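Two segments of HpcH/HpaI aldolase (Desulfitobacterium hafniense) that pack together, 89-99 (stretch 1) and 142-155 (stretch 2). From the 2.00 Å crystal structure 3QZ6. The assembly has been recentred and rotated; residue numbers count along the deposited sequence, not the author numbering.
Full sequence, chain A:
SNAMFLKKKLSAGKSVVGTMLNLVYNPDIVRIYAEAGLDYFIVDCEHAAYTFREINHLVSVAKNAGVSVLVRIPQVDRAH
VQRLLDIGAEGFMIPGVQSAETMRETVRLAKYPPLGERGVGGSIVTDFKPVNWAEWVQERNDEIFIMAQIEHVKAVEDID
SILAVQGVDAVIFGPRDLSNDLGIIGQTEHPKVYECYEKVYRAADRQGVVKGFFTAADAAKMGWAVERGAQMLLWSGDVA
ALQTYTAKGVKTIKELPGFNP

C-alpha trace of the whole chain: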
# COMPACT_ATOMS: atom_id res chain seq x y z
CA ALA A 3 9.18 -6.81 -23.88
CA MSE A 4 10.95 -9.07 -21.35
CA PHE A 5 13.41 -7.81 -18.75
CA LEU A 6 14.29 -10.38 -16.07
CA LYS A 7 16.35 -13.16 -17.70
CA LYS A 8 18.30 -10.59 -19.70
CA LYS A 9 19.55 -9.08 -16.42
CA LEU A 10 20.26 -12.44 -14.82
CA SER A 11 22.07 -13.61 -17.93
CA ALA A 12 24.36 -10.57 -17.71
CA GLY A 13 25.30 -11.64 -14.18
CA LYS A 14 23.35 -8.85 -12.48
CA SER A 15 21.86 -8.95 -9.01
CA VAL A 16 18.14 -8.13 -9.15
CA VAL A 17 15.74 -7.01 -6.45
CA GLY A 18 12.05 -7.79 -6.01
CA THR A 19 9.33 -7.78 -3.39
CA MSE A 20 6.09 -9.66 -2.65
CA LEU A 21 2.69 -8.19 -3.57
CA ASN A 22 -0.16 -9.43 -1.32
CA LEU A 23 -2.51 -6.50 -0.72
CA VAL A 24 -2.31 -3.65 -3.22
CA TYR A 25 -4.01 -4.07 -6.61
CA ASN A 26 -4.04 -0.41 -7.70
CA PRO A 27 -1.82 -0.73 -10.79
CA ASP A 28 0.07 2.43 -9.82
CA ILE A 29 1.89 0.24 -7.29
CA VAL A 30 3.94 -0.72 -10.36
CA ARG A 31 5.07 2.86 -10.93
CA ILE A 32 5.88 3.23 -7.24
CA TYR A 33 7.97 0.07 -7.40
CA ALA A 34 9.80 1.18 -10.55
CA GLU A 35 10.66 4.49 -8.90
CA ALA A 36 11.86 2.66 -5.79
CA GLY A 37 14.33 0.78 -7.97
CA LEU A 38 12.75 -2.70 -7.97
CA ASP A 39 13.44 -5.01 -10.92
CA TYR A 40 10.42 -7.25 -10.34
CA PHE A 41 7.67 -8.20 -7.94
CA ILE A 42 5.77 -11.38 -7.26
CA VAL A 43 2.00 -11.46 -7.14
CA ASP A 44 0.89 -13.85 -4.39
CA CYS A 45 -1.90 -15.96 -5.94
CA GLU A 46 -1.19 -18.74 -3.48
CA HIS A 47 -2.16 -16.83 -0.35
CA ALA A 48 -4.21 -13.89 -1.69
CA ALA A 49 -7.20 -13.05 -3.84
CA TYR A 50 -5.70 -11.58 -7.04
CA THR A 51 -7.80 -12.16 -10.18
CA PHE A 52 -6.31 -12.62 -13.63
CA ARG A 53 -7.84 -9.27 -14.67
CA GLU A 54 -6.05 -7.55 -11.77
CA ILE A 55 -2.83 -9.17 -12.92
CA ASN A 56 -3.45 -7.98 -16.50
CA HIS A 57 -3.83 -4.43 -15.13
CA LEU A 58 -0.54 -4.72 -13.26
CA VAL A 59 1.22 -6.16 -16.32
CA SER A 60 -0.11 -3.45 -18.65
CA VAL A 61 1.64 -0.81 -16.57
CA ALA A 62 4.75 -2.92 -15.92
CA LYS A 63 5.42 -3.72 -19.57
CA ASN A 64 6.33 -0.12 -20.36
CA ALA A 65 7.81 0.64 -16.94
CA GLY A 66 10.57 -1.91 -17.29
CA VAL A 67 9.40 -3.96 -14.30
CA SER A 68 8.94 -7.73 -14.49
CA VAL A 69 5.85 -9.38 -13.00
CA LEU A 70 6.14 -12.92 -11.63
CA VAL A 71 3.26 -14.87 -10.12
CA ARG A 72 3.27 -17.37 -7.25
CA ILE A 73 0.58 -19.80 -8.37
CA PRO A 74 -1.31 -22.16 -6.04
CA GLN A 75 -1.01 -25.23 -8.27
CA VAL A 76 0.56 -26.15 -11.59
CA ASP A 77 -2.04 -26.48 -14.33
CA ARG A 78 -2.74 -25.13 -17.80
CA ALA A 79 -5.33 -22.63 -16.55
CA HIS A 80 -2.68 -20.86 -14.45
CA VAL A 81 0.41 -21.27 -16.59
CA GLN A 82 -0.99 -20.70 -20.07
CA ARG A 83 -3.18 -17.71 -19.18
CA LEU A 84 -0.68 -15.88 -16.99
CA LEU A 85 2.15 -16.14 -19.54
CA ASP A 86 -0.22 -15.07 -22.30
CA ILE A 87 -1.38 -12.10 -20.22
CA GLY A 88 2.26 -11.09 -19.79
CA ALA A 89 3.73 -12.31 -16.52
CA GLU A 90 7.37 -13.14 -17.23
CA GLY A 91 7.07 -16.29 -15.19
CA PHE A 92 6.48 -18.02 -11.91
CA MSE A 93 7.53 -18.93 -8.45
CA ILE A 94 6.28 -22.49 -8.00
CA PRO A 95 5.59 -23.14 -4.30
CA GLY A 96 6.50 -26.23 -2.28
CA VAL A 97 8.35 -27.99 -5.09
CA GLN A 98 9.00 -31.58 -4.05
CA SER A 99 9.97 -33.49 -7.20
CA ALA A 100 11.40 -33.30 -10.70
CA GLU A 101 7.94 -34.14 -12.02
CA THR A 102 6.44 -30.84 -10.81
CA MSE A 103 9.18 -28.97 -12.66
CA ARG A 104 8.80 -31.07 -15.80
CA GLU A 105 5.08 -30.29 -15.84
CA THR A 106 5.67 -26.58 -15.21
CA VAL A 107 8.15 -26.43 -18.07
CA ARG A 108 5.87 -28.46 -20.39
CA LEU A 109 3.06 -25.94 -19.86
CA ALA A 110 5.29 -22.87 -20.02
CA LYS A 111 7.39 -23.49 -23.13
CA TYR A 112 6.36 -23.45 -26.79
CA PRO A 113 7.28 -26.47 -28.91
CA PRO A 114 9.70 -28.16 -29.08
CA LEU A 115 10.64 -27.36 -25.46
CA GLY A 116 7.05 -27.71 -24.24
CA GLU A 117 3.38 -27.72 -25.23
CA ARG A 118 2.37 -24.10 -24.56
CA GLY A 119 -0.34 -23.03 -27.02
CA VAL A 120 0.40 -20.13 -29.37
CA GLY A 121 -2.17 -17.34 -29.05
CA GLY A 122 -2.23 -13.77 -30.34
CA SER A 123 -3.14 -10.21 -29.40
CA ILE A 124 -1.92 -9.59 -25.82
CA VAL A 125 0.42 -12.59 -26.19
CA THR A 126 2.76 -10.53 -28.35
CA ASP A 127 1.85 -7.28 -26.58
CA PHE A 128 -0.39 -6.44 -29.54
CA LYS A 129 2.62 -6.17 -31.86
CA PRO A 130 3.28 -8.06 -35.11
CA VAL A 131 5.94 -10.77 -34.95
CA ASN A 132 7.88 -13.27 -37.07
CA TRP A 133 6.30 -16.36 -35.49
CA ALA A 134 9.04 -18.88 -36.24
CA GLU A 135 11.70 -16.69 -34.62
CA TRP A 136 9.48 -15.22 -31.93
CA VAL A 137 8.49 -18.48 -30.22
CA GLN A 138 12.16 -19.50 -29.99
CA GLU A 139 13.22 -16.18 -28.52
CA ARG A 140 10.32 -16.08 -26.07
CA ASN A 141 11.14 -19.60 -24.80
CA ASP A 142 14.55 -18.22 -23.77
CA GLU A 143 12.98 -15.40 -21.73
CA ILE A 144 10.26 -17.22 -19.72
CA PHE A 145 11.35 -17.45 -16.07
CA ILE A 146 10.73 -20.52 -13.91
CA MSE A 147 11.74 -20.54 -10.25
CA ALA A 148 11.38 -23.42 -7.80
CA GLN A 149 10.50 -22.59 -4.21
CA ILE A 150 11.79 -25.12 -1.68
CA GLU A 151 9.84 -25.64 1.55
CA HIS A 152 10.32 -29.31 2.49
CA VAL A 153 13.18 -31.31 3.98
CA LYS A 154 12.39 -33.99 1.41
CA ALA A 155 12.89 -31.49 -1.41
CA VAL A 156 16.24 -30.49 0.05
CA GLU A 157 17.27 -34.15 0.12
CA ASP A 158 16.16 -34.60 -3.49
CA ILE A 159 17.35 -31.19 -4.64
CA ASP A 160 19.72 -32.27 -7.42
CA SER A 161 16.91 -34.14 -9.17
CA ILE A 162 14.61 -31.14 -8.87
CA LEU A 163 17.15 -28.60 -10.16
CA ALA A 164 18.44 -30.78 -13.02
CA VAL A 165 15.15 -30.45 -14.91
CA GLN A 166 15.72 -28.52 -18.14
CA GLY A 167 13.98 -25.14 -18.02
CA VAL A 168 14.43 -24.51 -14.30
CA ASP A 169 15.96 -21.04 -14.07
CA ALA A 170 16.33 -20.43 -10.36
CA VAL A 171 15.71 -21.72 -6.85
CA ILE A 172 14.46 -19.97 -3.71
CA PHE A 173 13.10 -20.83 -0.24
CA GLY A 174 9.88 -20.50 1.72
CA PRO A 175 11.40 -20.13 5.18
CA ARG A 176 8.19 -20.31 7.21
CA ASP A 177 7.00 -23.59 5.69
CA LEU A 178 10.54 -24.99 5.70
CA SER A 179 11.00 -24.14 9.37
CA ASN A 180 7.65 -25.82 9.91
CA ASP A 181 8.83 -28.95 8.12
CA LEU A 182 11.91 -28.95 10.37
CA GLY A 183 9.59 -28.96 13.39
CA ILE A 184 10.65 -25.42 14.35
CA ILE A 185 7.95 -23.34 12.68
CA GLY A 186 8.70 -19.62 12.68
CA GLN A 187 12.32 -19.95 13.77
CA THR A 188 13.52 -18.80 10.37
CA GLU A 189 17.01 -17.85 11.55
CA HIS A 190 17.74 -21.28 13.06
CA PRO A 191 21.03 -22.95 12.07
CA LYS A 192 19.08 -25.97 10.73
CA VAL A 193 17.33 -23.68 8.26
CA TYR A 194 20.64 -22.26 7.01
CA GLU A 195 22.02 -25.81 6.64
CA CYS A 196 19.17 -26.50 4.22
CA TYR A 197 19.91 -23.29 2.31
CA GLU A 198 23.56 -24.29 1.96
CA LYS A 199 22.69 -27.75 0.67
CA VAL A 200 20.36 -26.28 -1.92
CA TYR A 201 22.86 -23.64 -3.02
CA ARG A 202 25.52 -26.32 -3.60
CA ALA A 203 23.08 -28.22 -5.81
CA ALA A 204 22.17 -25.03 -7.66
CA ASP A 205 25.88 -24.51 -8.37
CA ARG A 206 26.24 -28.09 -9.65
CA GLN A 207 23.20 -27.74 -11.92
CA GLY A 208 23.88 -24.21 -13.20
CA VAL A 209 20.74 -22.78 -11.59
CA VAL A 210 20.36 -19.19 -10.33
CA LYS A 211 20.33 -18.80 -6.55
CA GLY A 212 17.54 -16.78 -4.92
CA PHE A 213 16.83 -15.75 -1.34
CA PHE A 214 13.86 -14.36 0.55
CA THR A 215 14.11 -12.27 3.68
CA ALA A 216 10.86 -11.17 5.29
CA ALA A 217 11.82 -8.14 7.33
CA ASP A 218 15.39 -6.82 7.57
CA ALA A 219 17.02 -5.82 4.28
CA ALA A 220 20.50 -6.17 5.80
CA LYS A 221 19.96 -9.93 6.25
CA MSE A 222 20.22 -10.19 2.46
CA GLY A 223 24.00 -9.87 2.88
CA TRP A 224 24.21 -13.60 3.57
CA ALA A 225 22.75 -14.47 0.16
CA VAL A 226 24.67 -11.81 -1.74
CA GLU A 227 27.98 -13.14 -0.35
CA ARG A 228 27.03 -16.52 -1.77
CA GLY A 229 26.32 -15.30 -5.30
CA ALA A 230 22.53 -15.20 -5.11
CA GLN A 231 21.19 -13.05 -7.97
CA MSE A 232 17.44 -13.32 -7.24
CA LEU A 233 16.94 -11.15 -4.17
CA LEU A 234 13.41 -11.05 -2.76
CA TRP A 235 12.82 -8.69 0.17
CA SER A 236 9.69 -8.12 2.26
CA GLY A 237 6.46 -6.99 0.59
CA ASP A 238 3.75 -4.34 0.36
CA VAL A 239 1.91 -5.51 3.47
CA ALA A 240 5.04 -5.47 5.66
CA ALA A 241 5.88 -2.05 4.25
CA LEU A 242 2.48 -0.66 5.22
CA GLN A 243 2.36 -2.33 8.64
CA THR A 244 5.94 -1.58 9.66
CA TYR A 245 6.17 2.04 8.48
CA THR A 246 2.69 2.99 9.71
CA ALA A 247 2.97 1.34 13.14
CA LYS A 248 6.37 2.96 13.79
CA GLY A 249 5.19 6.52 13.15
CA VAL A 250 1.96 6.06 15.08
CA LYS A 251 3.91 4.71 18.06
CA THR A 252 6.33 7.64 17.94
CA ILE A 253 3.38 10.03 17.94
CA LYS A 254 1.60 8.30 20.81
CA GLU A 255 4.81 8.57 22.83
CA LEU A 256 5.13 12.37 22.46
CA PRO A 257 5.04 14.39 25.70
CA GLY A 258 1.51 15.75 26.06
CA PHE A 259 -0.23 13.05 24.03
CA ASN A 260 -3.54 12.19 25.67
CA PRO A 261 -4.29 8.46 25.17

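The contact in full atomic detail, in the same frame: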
# COMPACT_ATOMS: atom_id res chain seq x y z
N ALA A 89 2.80 -12.03 -17.61
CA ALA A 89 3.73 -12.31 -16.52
C ALA A 89 4.97 -12.91 -17.16
O ALA A 89 4.87 -13.67 -18.13
CB ALA A 89 3.12 -13.29 -15.54
N GLU A 90 6.15 -12.58 -16.64
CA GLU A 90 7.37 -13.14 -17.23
C GLU A 90 7.61 -14.55 -16.75
O GLU A 90 8.43 -15.30 -17.31
CB GLU A 90 8.59 -12.26 -16.91
CG GLU A 90 8.54 -10.89 -17.58
CD GLU A 90 9.91 -10.22 -17.64
OE1 GLU A 90 10.92 -10.94 -17.50
OE2 GLU A 90 9.97 -8.99 -17.81
N GLY A 91 6.89 -14.94 -15.70
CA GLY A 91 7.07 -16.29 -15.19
C GLY A 91 6.57 -16.48 -13.78
O GLY A 91 5.73 -15.70 -13.29
N PHE A 92 7.10 -17.50 -13.12
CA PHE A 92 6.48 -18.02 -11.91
C PHE A 92 7.44 -18.35 -10.79
O PHE A 92 8.59 -18.71 -11.02
CB PHE A 92 5.74 -19.31 -12.27
CG PHE A 92 4.74 -19.14 -13.36
CD1 PHE A 92 3.55 -18.47 -13.11
CD2 PHE A 92 5.00 -19.62 -14.63
CE1 PHE A 92 2.62 -18.29 -14.13
CE2 PHE A 92 4.09 -19.45 -15.65
CZ PHE A 92 2.89 -18.78 -15.40
N MSE A 93 6.93 -18.24 -9.57
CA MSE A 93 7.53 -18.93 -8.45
C MSE A 93 6.59 -20.08 -8.13
O MSE A 93 5.42 -19.86 -7.82
CB MSE A 93 7.68 -18.01 -7.25
CG MSE A 93 8.27 -18.71 -6.02
SE MSE A 93 8.71 -17.44 -4.58
CE MSE A 93 6.93 -16.89 -4.14
N ILE A 94 7.09 -21.31 -8.26
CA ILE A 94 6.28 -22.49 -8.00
C ILE A 94 6.49 -22.91 -6.55
O ILE A 94 7.61 -23.22 -6.14
CB ILE A 94 6.71 -23.67 -8.92
CG1 ILE A 94 6.72 -23.23 -10.39
CG2 ILE A 94 5.79 -24.87 -8.72
CD1 ILE A 94 5.35 -22.73 -10.87
N PRO A 95 5.42 -22.92 -5.75
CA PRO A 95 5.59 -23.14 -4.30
C PRO A 95 5.71 -24.61 -3.93
O PRO A 95 5.18 -25.46 -4.64
CB PRO A 95 4.29 -22.57 -3.72
CG PRO A 95 3.26 -22.83 -4.81
CD PRO A 95 4.02 -22.62 -6.12
N GLY A 96 6.41 -24.89 -2.82
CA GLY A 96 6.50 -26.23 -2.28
C GLY A 96 6.90 -27.29 -3.30
O GLY A 96 6.27 -28.33 -3.38
N VAL A 97 7.95 -27.03 -4.07
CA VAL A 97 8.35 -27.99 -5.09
C VAL A 97 9.00 -29.19 -4.42
O VAL A 97 9.94 -29.03 -3.66
CB VAL A 97 9.34 -27.39 -6.07
CG1 VAL A 97 9.80 -28.46 -7.06
CG2 VAL A 97 8.70 -26.21 -6.81
N GLN A 98 8.49 -30.38 -4.71
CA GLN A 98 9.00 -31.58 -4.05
C GLN A 98 9.55 -32.66 -4.97
O GLN A 98 10.02 -33.69 -4.50
CB GLN A 98 7.91 -32.19 -3.17
CG GLN A 98 7.49 -31.33 -2.00
CD GLN A 98 6.77 -32.14 -0.95
OE1 GLN A 98 7.37 -33.00 -0.29
NE2 GLN A 98 5.48 -31.89 -0.79
N SER A 99 9.49 -32.45 -6.29
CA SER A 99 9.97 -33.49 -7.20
C SER A 99 10.29 -32.93 -8.57
O SER A 99 9.81 -31.86 -8.94
CB SER A 99 8.89 -34.56 -7.38
OG SER A 99 7.77 -33.98 -8.03
N ASP A 142 13.31 -18.54 -24.49
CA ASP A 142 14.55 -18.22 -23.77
C ASP A 142 14.37 -17.17 -22.69
O ASP A 142 15.27 -16.93 -21.89
CB ASP A 142 15.63 -17.73 -24.74
CG ASP A 142 16.37 -18.86 -25.41
OD1 ASP A 142 16.27 -20.01 -24.93
OD2 ASP A 142 17.05 -18.60 -26.42
N GLU A 143 13.21 -16.51 -22.67
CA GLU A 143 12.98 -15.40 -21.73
C GLU A 143 11.99 -15.71 -20.59
O GLU A 143 11.97 -15.01 -19.57
CB GLU A 143 12.53 -14.16 -22.51
CG GLU A 143 13.56 -13.68 -23.53
CD GLU A 143 13.00 -12.66 -24.49
OE1 GLU A 143 11.85 -12.85 -24.95
OE2 GLU A 143 13.70 -11.67 -24.79
N ILE A 144 11.17 -16.74 -20.78
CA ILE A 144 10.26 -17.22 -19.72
C ILE A 144 11.06 -17.64 -18.49
O ILE A 144 12.07 -18.33 -18.61
CB ILE A 144 9.47 -18.44 -20.21
CG1 ILE A 144 8.63 -18.06 -21.42
CG2 ILE A 144 8.59 -19.00 -19.11
CD1 ILE A 144 7.83 -16.83 -21.21
N PHE A 145 10.60 -17.23 -17.31
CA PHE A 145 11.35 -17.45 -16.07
C PHE A 145 10.64 -18.44 -15.15
O PHE A 145 9.50 -18.22 -14.77
CB PHE A 145 11.55 -16.10 -15.35
CG PHE A 145 12.35 -16.21 -14.08
CD1 PHE A 145 13.73 -16.33 -14.12
CD2 PHE A 145 11.72 -16.21 -12.85
CE1 PHE A 145 14.47 -16.44 -12.96
CE2 PHE A 145 12.45 -16.31 -11.67
CZ PHE A 145 13.83 -16.43 -11.73
N ILE A 146 11.32 -19.53 -14.80
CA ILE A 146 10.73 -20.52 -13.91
C ILE A 146 11.57 -20.66 -12.66
O ILE A 146 12.76 -20.98 -12.74
CB ILE A 146 10.66 -21.92 -14.57
CG1 ILE A 146 9.86 -21.88 -15.87
CG2 ILE A 146 10.06 -22.94 -13.59
CD1 ILE A 146 8.52 -21.25 -15.73
N MSE A 147 10.97 -20.45 -11.49
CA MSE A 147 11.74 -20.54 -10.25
C MSE A 147 11.10 -21.51 -9.28
O MSE A 147 9.90 -21.42 -9.01
CB MSE A 147 11.87 -19.15 -9.62
CG MSE A 147 12.62 -19.15 -8.29
SE MSE A 147 13.20 -17.36 -7.76
CE MSE A 147 11.44 -16.59 -7.40
N ALA A 148 11.90 -22.45 -8.76
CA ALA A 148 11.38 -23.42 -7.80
C ALA A 148 11.52 -22.90 -6.37
O ALA A 148 12.58 -22.46 -5.95
CB ALA A 148 12.11 -24.77 -7.94
N GLN A 149 10.43 -22.94 -5.61
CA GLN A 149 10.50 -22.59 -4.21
C GLN A 149 10.54 -23.84 -3.35
O GLN A 149 9.69 -24.71 -3.47
CB GLN A 149 9.34 -21.69 -3.79
CG GLN A 149 9.38 -21.38 -2.31
CD GLN A 149 8.02 -20.96 -1.75
OE1 GLN A 149 7.80 -19.79 -1.44
NE2 GLN A 149 7.11 -21.93 -1.62
N ILE A 150 11.55 -23.93 -2.49
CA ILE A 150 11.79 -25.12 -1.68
C ILE A 150 11.30 -24.90 -0.26
O ILE A 150 11.70 -23.95 0.41
CB ILE A 150 13.30 -25.44 -1.62
CG1 ILE A 150 13.88 -25.64 -3.03
CG2 ILE A 150 13.56 -26.64 -0.73
CD1 ILE A 150 13.21 -26.77 -3.85
N GLU A 151 10.43 -25.79 0.22
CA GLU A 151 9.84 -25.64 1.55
C GLU A 151 9.81 -26.93 2.36
O GLU A 151 9.25 -26.96 3.45
CB GLU A 151 8.39 -25.15 1.42
CG GLU A 151 8.19 -23.90 0.62
CD GLU A 151 6.75 -23.40 0.69
OE1 GLU A 151 5.83 -24.18 0.34
OE2 GLU A 151 6.54 -22.24 1.12
N HIS A 152 10.40 -28.00 1.83
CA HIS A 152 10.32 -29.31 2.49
C HIS A 152 11.70 -29.92 2.63
O HIS A 152 12.53 -29.82 1.74
CB HIS A 152 9.42 -30.27 1.70
CG HIS A 152 8.00 -29.81 1.55
ND1 HIS A 152 7.59 -28.96 0.55
CD2 HIS A 152 6.89 -30.10 2.27
CE1 HIS A 152 6.30 -28.74 0.66
NE2 HIS A 152 5.85 -29.42 1.70
N VAL A 153 11.93 -30.57 3.77
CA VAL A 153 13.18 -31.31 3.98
C VAL A 153 13.40 -32.34 2.89
O VAL A 153 14.53 -32.56 2.44
CB VAL A 153 13.17 -31.99 5.36
CG1 VAL A 153 14.43 -32.85 5.54
CG2 VAL A 153 13.07 -30.95 6.46
N LYS A 154 12.32 -32.98 2.46
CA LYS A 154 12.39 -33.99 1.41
C LYS A 154 12.87 -33.40 0.09
O LYS A 154 13.61 -34.04 -0.67
CB LYS A 154 11.01 -34.65 1.26
CG LYS A 154 10.75 -35.34 -0.06
CD LYS A 154 9.25 -35.54 -0.25
CE LYS A 154 8.91 -36.36 -1.49
NZ LYS A 154 7.43 -36.57 -1.62
N ALA A 155 12.46 -32.17 -0.19
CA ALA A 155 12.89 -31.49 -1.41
C ALA A 155 14.37 -31.18 -1.33
O ALA A 155 15.11 -31.32 -2.31
CB ALA A 155 12.07 -30.21 -1.65
O HOH W 1 12.76 -12.56 -18.86
O HOH W 2 9.53 -27.91 -1.15

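The two stretches meet as neighbouring parallel β-strands, with axes 12° apart and 4.7 Å at closest approach. Gly91, Phe92, Met93 and Ile94 pair in register with Phe145, Ile146, Met147 and Ala148, and together the stretches bury 929 Å².

The hydrogen bonds follow the usual parallel pattern, in which alternate residues of each strand turn their amide and carbonyl toward the partner. Phe145 N donates to Glu90 O (2.9 Å), and Phe145 O accepts from Phe92 N (3.0 Å). Phe92 O then takes Met147 N (3.0 Å), Met147 O takes Ile94 N (2.9 Å, nearly linear at 173°), and Ile94 O takes Gln149 N (2.9 Å). Beyond Pro95, which has no amide hydrogen to offer, the ladder gains one further rung: Val97 N donates to Gln149 O (3.0 Å). Thus both backbone groups of Phe92, Ile94, Phe145, Met147 and Gln149 are satisfied across the contact.

Gly91 lies close against its partner, its CA 3.1 Å from Phe145 O in a CA-H...O contact. A CB here would fall 1.9 Å from Phe145 O, and the backbone angles (161/-158) themselves call for glycine.

Side chains alternate between the two faces of the sheet. On one, Ile146 CD1 meets the edge of the Phe92 ring, 4.0 Å from CD2, while Ala148 CB packs 3.9 Å from Val97 CG2. On the other, the selenomethionines Met93 and Met147 share a t, t, p conformation, and Met93 CB lies 4.0 Å from Met147 CE; these contacts are apolar and depend on shape rather than polarity.

Waters join polar groups at both ends of the contact. Water 1 donates to Glu90 OE1 (2.8 Å) and Glu143 O (2.7 Å), linking a carboxylate to a carbonyl before the strand. Water 2 donates to Val97 O (2.8 Å), accepts from Glu151 N (2.7 Å) and hydrogen-bonds His152 ND1 (2.8 Å), so it ties the first stretch to the turn leading into the helix at Val153. Val97 O also lies 3.2 Å from Ala155 CB.

Around this turn, Gln98 lays its CG over one face of the His152 ring, 3.9 Å from the ring centroid, in a CH-π contact, while Gly96 CA approaches the ring edge, 3.9 Å from His152 CE1. Farther out, the aliphatic part of Lys154 reaches Gln98, with CD 3.2 Å from Gln98 OE1. Gln149 OE1 finds its hydrogen bond elsewhere in the structure.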